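Local structure of glucose-permease IIA component (Mycoplasma capricolum, 2GPR) at residues L8-L21 / G37-V51. The protein probably relays a phosphoryl group from phospho-HPr to the EIIB domain during glucose uptake by the sugar phosphotransferase system. Numbering follows the deposited sequence.
Sequences LKVLAPCDGTIITL and GFAINPKSNDFHAPV
Cys14 lies between Phe47 and Ile40 on the tightly packed side of the contact. Its CB sits over the centre of one face of the Phe47 ring, 4.3 Å from the centroid, while SG, turned between backbone N and carbonyl carbon (chi1 61°), reaches Phe47 CE2 obliquely and touches Pro42 CB and Ile40 CG2. Ile40 runs on with CG1 anti to its N (chi1 -159°), which brings CD1 to 3.5 Å from Ile18 CD1. Ile18 CG2 then meets Phe38 CD2, and Val10 CG2 abuts the edge of the Phe38 ring in its plane. Pro13 O accepts from both His48 N (2.7 Å) and His48 ND1 (3.2 Å); it lies at the imidazole edge, near the ring plane, which helps fix that ring's rotation. Ser44 OG takes a nearly straight bond from Asp15 N (3.0 Å). On the solvent side, exposed Lys43 lays its methylenes close along Gly16, and its NZ pairs with Glu143, which also binds Thr17 OG1. At the looser end a water bridges Leu21 N (2.9 Å) and Gly37 O (3.0 Å). Strands 16-19 and 37-42 pair antiparallel at 156°; 16-19 forms an edge of the antiparallel sheet of the all-beta EIIA-Glc fold, 37-42 is next in, and Phe47 lies about 9 Å, side chain to side chain, from His78, the probable phosphorylation site.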
ATOM      1  N   LEU A   8       5.939  -8.430  11.542  1.00 28.73           N
ATOM      2  CA  LEU A   8       4.929  -8.280  10.544  1.00 24.41           C
ATOM      3  C   LEU A   8       5.558  -8.271   9.174  1.00 21.17           C
ATOM      4  O   LEU A   8       6.421  -7.492   8.865  1.00 22.39           O
ATOM      5  CB  LEU A   8       3.983  -7.088  10.737  1.00 26.44           C
ATOM      6  CG  LEU A   8       2.972  -7.002   9.569  1.00 25.20           C
ATOM      7  CD1 LEU A   8       1.575  -7.348  10.012  1.00 17.83           C
ATOM      8  CD2 LEU A   8       3.036  -5.662   8.865  1.00 27.51           C
ATOM      9  N   LYS A   9       5.160  -9.175   8.365  1.00 22.56           N
ATOM     10  CA  LYS A   9       5.707  -9.238   7.033  1.00 25.54           C
ATOM     11  C   LYS A   9       4.836  -8.469   6.063  1.00 24.70           C
ATOM     12  O   LYS A   9       3.621  -8.669   6.013  1.00 23.73           O
ATOM     13  CB  LYS A   9       5.782 -10.675   6.598  1.00 29.06           C
ATOM     14  CG  LYS A   9       7.128 -11.284   6.901  1.00 35.44           C
ATOM     15  CD  LYS A   9       7.128 -12.816   6.666  1.00 41.05           C
ATOM     16  CE  LYS A   9       6.067 -13.193   5.619  1.00 44.99           C
ATOM     17  NZ  LYS A   9       5.971 -14.650   5.355  1.00 47.23           N
ATOM     18  N   VAL A  10       5.430  -7.568   5.273  1.00 24.82           N
ATOM     19  CA  VAL A  10       4.610  -6.855   4.331  1.00 23.04           C
ATOM     20  C   VAL A  10       4.884  -7.298   2.921  1.00 22.96           C
ATOM     21  O   VAL A  10       6.018  -7.400   2.593  1.00 25.03           O
ATOM     22  CB  VAL A  10       4.355  -5.344   4.616  1.00 23.34           C
ATOM     23  CG1 VAL A  10       4.603  -4.933   6.065  1.00 19.09           C
ATOM     24  CG2 VAL A  10       4.929  -4.349   3.628  1.00 25.72           C
ATOM     25  N   LEU A  11       3.858  -7.665   2.116  1.00 22.26           N
ATOM     26  CA  LEU A  11       4.083  -8.115   0.717  1.00 20.68           C
ATOM     27  C   LEU A  11       3.975  -6.989  -0.335  1.00 26.50           C
ATOM     28  O   LEU A  11       3.511  -5.872  -0.090  1.00 33.08           O
ATOM     29  CB  LEU A  11       3.208  -9.330   0.257  1.00 15.28           C
ATOM     30  CG  LEU A  11       2.952 -10.457   1.263  1.00 12.06           C
ATOM     31  CD1 LEU A  11       2.197 -11.591   0.604  1.00  9.49           C
ATOM     32  CD2 LEU A  11       4.225 -10.997   1.903  1.00 12.66           C
ATOM     33  N   ALA A  12       4.390  -7.273  -1.539  1.00 24.89           N
ATOM     34  CA  ALA A  12       4.209  -6.317  -2.583  1.00 25.37           C
ATOM     35  C   ALA A  12       2.815  -6.543  -3.188  1.00 27.75           C
ATOM     36  O   ALA A  12       2.483  -7.666  -3.533  1.00 30.01           O
ATOM     37  CB  ALA A  12       5.275  -6.534  -3.616  1.00 26.62           C
ATOM     38  N   PRO A  13       1.967  -5.491  -3.251  1.00 27.00           N
ATOM     39  CA  PRO A  13       0.589  -5.545  -3.795  1.00 22.22           C
ATOM     40  C   PRO A  13       0.480  -5.571  -5.339  1.00 19.57           C
ATOM     41  O   PRO A  13      -0.550  -5.903  -5.925  1.00 15.28           O
ATOM     42  CB  PRO A  13      -0.078  -4.286  -3.309  1.00 21.40           C
ATOM     43  CG  PRO A  13       1.018  -3.363  -2.818  1.00 22.66           C
ATOM     44  CD  PRO A  13       2.198  -4.235  -2.484  1.00 26.23           C
ATOM     45  N   CYS A  14       1.563  -5.204  -6.012  1.00 20.22           N
ATOM     46  CA  CYS A  14       1.638  -5.298  -7.440  1.00 22.40           C
ATOM     47  C   CYS A  14       3.081  -5.592  -7.891  1.00 26.92           C
ATOM     48  O   CYS A  14       4.039  -5.720  -7.085  1.00 26.92           O
ATOM     49  CB  CYS A  14       1.102  -4.074  -8.139  1.00 22.86           C
ATOM     50  SG  CYS A  14       2.045  -2.648  -7.667  1.00 24.29           S
ATOM     51  N   ASP A  15       3.242  -5.749  -9.173  1.00 27.99           N
ATOM     52  CA  ASP A  15       4.555  -5.983  -9.635  1.00 32.06           C
ATOM     53  C   ASP A  15       5.177  -4.610  -9.805  1.00 33.74           C
ATOM     54  O   ASP A  15       4.451  -3.645  -9.955  1.00 35.67           O
ATOM     55  CB  ASP A  15       4.548  -6.840 -10.939  1.00 34.98           C
ATOM     56  CG  ASP A  15       4.385  -8.353 -10.738  1.00 37.61           C
ATOM     57  OD1 ASP A  15       4.184  -8.752  -9.484  1.00 35.82           O
ATOM     58  OD2 ASP A  15       4.483  -9.142 -11.667  1.00 40.22           O
ATOM     59  N   GLY A  16       6.507  -4.496  -9.717  1.00 33.79           N
ATOM     60  CA  GLY A  16       7.181  -3.197  -9.889  1.00 31.96           C
ATOM     61  C   GLY A  16       8.414  -3.037  -9.006  1.00 30.63           C
ATOM     62  O   GLY A  16       8.983  -4.013  -8.518  1.00 30.22           O
ATOM     63  N   THR A  17       8.810  -1.780  -8.795  1.00 28.50           N
ATOM     64  CA  THR A  17       9.963  -1.491  -7.992  1.00 26.40           C
ATOM     65  C   THR A  17       9.606  -0.812  -6.699  1.00 25.83           C
ATOM     66  O   THR A  17       8.958   0.224  -6.689  1.00 26.19           O
ATOM     67  CB  THR A  17      10.833  -0.486  -8.748  1.00 27.46           C
ATOM     68  OG1 THR A  17      10.824  -0.813 -10.105  1.00 30.36           O
ATOM     69  CG2 THR A  17      12.252  -0.405  -8.181  1.00 25.71           C
ATOM     70  N   ILE A  18      10.122  -1.317  -5.610  1.00 25.29           N
ATOM     71  CA  ILE A  18       9.964  -0.619  -4.379  1.00 24.58           C
ATOM     72  C   ILE A  18      10.966   0.528  -4.453  1.00 25.30           C
ATOM     73  O   ILE A  18      12.088   0.332  -4.904  1.00 26.67           O
ATOM     74  CB  ILE A  18      10.186  -1.518  -3.172  1.00 25.10           C
ATOM     75  CG1 ILE A  18       9.153  -2.666  -3.197  1.00 29.39           C
ATOM     76  CG2 ILE A  18      10.087  -0.714  -1.863  1.00 22.59           C
ATOM     77  CD1 ILE A  18       7.689  -2.177  -3.178  1.00 30.50           C
ATOM     78  N   ILE A  19      10.513   1.735  -4.166  1.00 25.05           N
ATOM     79  CA  ILE A  19      11.332   2.926  -4.178  1.00 23.02           C
ATOM     80  C   ILE A  19      11.081   3.528  -2.810  1.00 23.37           C
ATOM     81  O   ILE A  19      10.236   3.004  -2.098  1.00 24.14           O
ATOM     82  CB  ILE A  19      10.904   3.889  -5.313  1.00 23.97           C
ATOM     83  CG1 ILE A  19       9.501   4.468  -5.050  1.00 24.08           C
ATOM     84  CG2 ILE A  19      10.829   3.157  -6.644  1.00 23.73           C
ATOM     85  CD1 ILE A  19       8.740   4.708  -6.342  1.00 23.36           C
ATOM     86  N   THR A  20      11.767   4.618  -2.451  1.00 22.24           N
ATOM     87  CA  THR A  20      11.602   5.264  -1.146  1.00 21.51           C
ATOM     88  C   THR A  20      10.570   6.350  -1.200  1.00 21.64           C
ATOM     89  O   THR A  20      10.134   6.732  -2.291  1.00 23.24           O
ATOM     90  CB  THR A  20      12.933   5.821  -0.564  1.00 20.66           C
ATOM     91  OG1 THR A  20      13.543   6.750  -1.459  1.00 24.37           O
ATOM     92  CG2 THR A  20      13.914   4.698  -0.239  1.00 15.63           C
ATOM     93  N   LEU A  21      10.182   6.828  -0.017  1.00 19.70           N
ATOM     94  CA  LEU A  21       9.197   7.873   0.075  1.00 22.20           C
ATOM     95  C   LEU A  21       9.800   9.180  -0.419  1.00 24.44           C
ATOM     96  O   LEU A  21       9.140  10.121  -0.885  1.00 21.80           O
ATOM     97  CB  LEU A  21       8.667   8.063   1.503  1.00 23.58           C
ATOM     98  CG  LEU A  21       7.645   7.014   1.951  1.00 25.07           C
ATOM     99  CD1 LEU A  21       7.169   7.378   3.351  1.00 26.08           C
ATOM    100  CD2 LEU A  21       6.441   6.907   0.991  1.00 23.66           C
ATOM    101  N   GLY A  37       7.269   4.274   5.740  1.00 28.45           N
ATOM    102  CA  GLY A  37       7.056   3.111   4.847  1.00 26.72           C
ATOM    103  C   GLY A  37       7.797   3.302   3.551  1.00 23.68           C
ATOM    104  O   GLY A  37       8.858   3.873   3.519  1.00 25.37           O
ATOM    105  N   PHE A  38       7.207   2.909   2.468  1.00 20.49           N
ATOM    106  CA  PHE A  38       7.854   3.069   1.175  1.00 17.32           C
ATOM    107  C   PHE A  38       6.829   3.231   0.019  1.00 22.14           C
ATOM    108  O   PHE A  38       5.692   3.593   0.229  1.00 25.71           O
ATOM    109  CB  PHE A  38       8.756   1.920   0.911  1.00 10.71           C
ATOM    110  CG  PHE A  38       7.980   0.666   1.164  1.00 11.00           C
ATOM    111  CD1 PHE A  38       7.828   0.175   2.456  1.00 10.81           C
ATOM    112  CD2 PHE A  38       7.341  -0.000   0.127  1.00 13.12           C
ATOM    113  CE1 PHE A  38       7.084  -0.965   2.731  1.00 12.10           C
ATOM    114  CE2 PHE A  38       6.592  -1.156   0.376  1.00 15.15           C
ATOM    115  CZ  PHE A  38       6.455  -1.631   1.679  1.00 13.08           C
ATOM    116  N   ALA A  39       7.234   3.000  -1.213  1.00 22.34           N
ATOM    117  CA  ALA A  39       6.333   3.158  -2.334  1.00 21.17           C
ATOM    118  C   ALA A  39       6.602   2.131  -3.436  1.00 21.88           C
ATOM    119  O   ALA A  39       7.467   1.275  -3.373  1.00 22.26           O
ATOM    120  CB  ALA A  39       6.349   4.590  -2.882  1.00 19.96           C
ATOM    121  N   ILE A  40       5.817   2.209  -4.427  1.00 23.24           N
ATOM    122  CA  ILE A  40       5.928   1.285  -5.447  1.00 27.48           C
ATOM    123  C   ILE A  40       5.576   1.898  -6.763  1.00 32.25           C
ATOM    124  O   ILE A  40       4.648   2.703  -6.878  1.00 29.90           O
ATOM    125  CB  ILE A  40       5.200  -0.064  -5.138  1.00 30.49           C
ATOM    126  CG1 ILE A  40       5.759  -1.223  -6.008  1.00 34.71           C
ATOM    127  CG2 ILE A  40       3.669  -0.006  -5.270  1.00 28.12           C
ATOM    128  CD1 ILE A  40       5.255  -2.618  -5.590  1.00 35.78           C
ATOM    129  N   ASN A  41       6.444   1.559  -7.735  1.00 38.34           N
ATOM    130  CA  ASN A  41       6.281   1.858  -9.135  1.00 36.68           C
ATOM    131  C   ASN A  41       5.551   0.664  -9.741  1.00 33.03           C
ATOM    132  O   ASN A  41       6.187  -0.383 -10.075  1.00 33.98           O
ATOM    133  CB  ASN A  41       7.603   2.082  -9.835  1.00 37.92           C
ATOM    134  CG  ASN A  41       7.515   3.365 -10.544  1.00 41.55           C
ATOM    135  OD1 ASN A  41       6.492   3.639 -11.188  1.00 42.91           O
ATOM    136  ND2 ASN A  41       8.435   4.260 -10.200  1.00 44.32           N
ATOM    137  N   PRO A  42       4.208   0.797  -9.794  1.00 28.60           N
ATOM    138  CA  PRO A  42       3.373  -0.248 -10.302  1.00 29.22           C
ATOM    139  C   PRO A  42       3.694  -0.600 -11.754  1.00 29.17           C
ATOM    140  O   PRO A  42       3.632   0.228 -12.652  1.00 26.89           O
ATOM    141  CB  PRO A  42       1.914   0.230 -10.205  1.00 30.06           C
ATOM    142  CG  PRO A  42       1.966   1.705  -9.863  1.00 30.25           C
ATOM    143  CD  PRO A  42       3.425   2.042  -9.591  1.00 29.38           C
ATOM    144  N   LYS A  43       4.040  -1.855 -11.942  1.00 31.42           N
ATOM    145  CA  LYS A  43       4.269  -2.412 -13.232  1.00 33.74           C
ATOM    146  C   LYS A  43       2.997  -3.049 -13.676  1.00 36.17           C
ATOM    147  O   LYS A  43       2.685  -3.004 -14.866  1.00 41.60           O
ATOM    148  CB  LYS A  43       5.331  -3.473 -13.247  1.00 35.36           C
ATOM    149  CG  LYS A  43       6.724  -2.937 -13.071  1.00 39.59           C
ATOM    150  CD  LYS A  43       7.732  -4.062 -13.240  1.00 44.62           C
ATOM    151  CE  LYS A  43       9.130  -3.710 -12.760  1.00 45.86           C
ATOM    152  NZ  LYS A  43       9.860  -2.897 -13.743  1.00 45.19           N
ATOM    153  N   SER A  44       2.299  -3.701 -12.717  1.00 34.19           N
ATOM    154  CA  SER A  44       1.014  -4.387 -12.971  1.00 34.81           C
ATOM    155  C   SER A  44      -0.217  -3.541 -12.604  1.00 32.04           C
ATOM    156  O   SER A  44      -0.095  -2.451 -12.112  1.00 31.98           O
ATOM    157  CB  SER A  44       0.928  -5.806 -12.410  1.00 37.64           C
ATOM    158  OG  SER A  44       0.873  -5.778 -10.994  1.00 42.07           O
ATOM    159  N   ASN A  45      -1.411  -4.042 -12.859  1.00 29.94           N
ATOM    160  CA  ASN A  45      -2.579  -3.259 -12.562  1.00 31.41           C
ATOM    161  C   ASN A  45      -3.239  -3.631 -11.278  1.00 32.82           C
ATOM    162  O   ASN A  45      -3.786  -2.766 -10.554  1.00 35.75           O
ATOM    163  CB  ASN A  45      -3.581  -3.368 -13.686  1.00 33.51           C
ATOM    164  CG  ASN A  45      -2.857  -3.319 -14.996  1.00 36.23           C
ATOM    165  OD1 ASN A  45      -2.463  -4.391 -15.490  1.00 41.89           O
ATOM    166  ND2 ASN A  45      -2.461  -2.101 -15.434  1.00 31.55           N
ATOM    167  N   ASP A  46      -3.170  -4.916 -11.005  1.00 29.75           N
ATOM    168  CA  ASP A  46      -3.731  -5.470  -9.803  1.00 30.58           C
ATOM    169  C   ASP A  46      -2.967  -5.103  -8.518  1.00 32.00           C
ATOM    170  O   ASP A  46      -1.758  -5.239  -8.394  1.00 35.89           O
ATOM    171  CB  ASP A  46      -4.058  -6.944  -9.962  1.00 31.46           C
ATOM    172  CG  ASP A  46      -4.700  -7.222 -11.329  1.00 34.94           C
ATOM    173  OD1 ASP A  46      -5.529  -6.276 -11.719  1.00 36.66           O
ATOM    174  OD2 ASP A  46      -4.501  -8.237 -11.992  1.00 34.67           O
ATOM    175  N   PHE A  47      -3.684  -4.531  -7.582  1.00 26.83           N
ATOM    176  CA  PHE A  47      -3.105  -4.196  -6.345  1.00 21.25           C
ATOM    177  C   PHE A  47      -3.722  -5.145  -5.362  1.00 23.44           C
ATOM    178  O   PHE A  47      -4.944  -5.353  -5.414  1.00 23.14           O
ATOM    179  CB  PHE A  47      -3.342  -2.742  -5.982  1.00 18.38           C
ATOM    180  CG  PHE A  47      -2.527  -1.802  -6.803  1.00 13.06           C
ATOM    181  CD1 PHE A  47      -2.835  -1.608  -8.146  1.00 12.29           C
ATOM    182  CD2 PHE A  47      -1.460  -1.106  -6.234  1.00 10.99           C
ATOM    183  CE1 PHE A  47      -2.062  -0.740  -8.910  1.00 13.36           C
ATOM    184  CE2 PHE A  47      -0.666  -0.238  -6.987  1.00  8.34           C
ATOM    185  CZ  PHE A  47      -0.952  -0.102  -8.344  1.00 11.50           C
ATOM    186  N   HIS A  48      -2.860  -5.796  -4.543  1.00 22.88           N
ATOM    187  CA  HIS A  48      -3.292  -6.806  -3.614  1.00 20.66           C
ATOM    188  C   HIS A  48      -3.022  -6.360  -2.221  1.00 20.44           C
ATOM    189  O   HIS A  48      -2.220  -5.510  -2.011  1.00 23.00           O
ATOM    190  CB  HIS A  48      -2.546  -8.143  -3.850  1.00 24.75           C
ATOM    191  CG  HIS A  48      -2.939  -8.862  -5.103  1.00 27.65           C
ATOM    192  ND1 HIS A  48      -2.399  -8.528  -6.327  1.00 30.19           N
ATOM    193  CD2 HIS A  48      -3.865  -9.836  -5.321  1.00 28.27           C
ATOM    194  CE1 HIS A  48      -2.979  -9.318  -7.244  1.00 30.37           C
ATOM    195  NE2 HIS A  48      -3.863 -10.116  -6.668  1.00 28.79           N
ATOM    196  N   ALA A  49      -3.647  -6.983  -1.260  1.00 18.39           N
ATOM    197  CA  ALA A  49      -3.377  -6.682   0.097  1.00 16.84           C
ATOM    198  C   ALA A  49      -1.933  -7.086   0.519  1.00 19.73           C
ATOM    199  O   ALA A  49      -1.465  -8.218   0.330  1.00 21.79           O
ATOM    200  CB  ALA A  49      -4.432  -7.362   0.962  1.00 13.95           C
ATOM    201  N   PRO A  50      -1.258  -6.159   1.168  1.00 22.37           N
ATOM    202  CA  PRO A  50       0.105  -6.329   1.683  1.00 23.40           C
ATOM    203  C   PRO A  50       0.192  -7.149   2.950  1.00 25.57           C
ATOM    204  O   PRO A  50       1.230  -7.671   3.282  1.00 29.44           O
ATOM    205  CB  PRO A  50       0.582  -4.922   2.006  1.00 25.16           C
ATOM    206  CG  PRO A  50      -0.532  -3.925   1.590  1.00 25.55           C
ATOM    207  CD  PRO A  50      -1.642  -4.730   0.956  1.00 23.44           C
ATOM    208  N   VAL A  51      -0.905  -7.193   3.687  1.00 25.89           N
ATOM    209  CA  VAL A  51      -1.059  -7.945   4.929  1.00 24.91           C
ATOM    210  C   VAL A  51      -2.511  -8.383   5.112  1.00 23.29           C
ATOM    211  O   VAL A  51      -3.437  -8.108   4.303  1.00 22.61           O
ATOM    212  CB  VAL A  51      -0.612  -7.171   6.165  1.00 27.30           C
ATOM    213  CG1 VAL A  51       0.826  -6.691   6.026  1.00 23.80           C
ATOM    214  CG2 VAL A  51      -1.559  -5.983   6.360  1.00 32.55           C
TER
HETATM  215  O   HOH W   1      11.192   5.345   2.265  1.00 35.69           O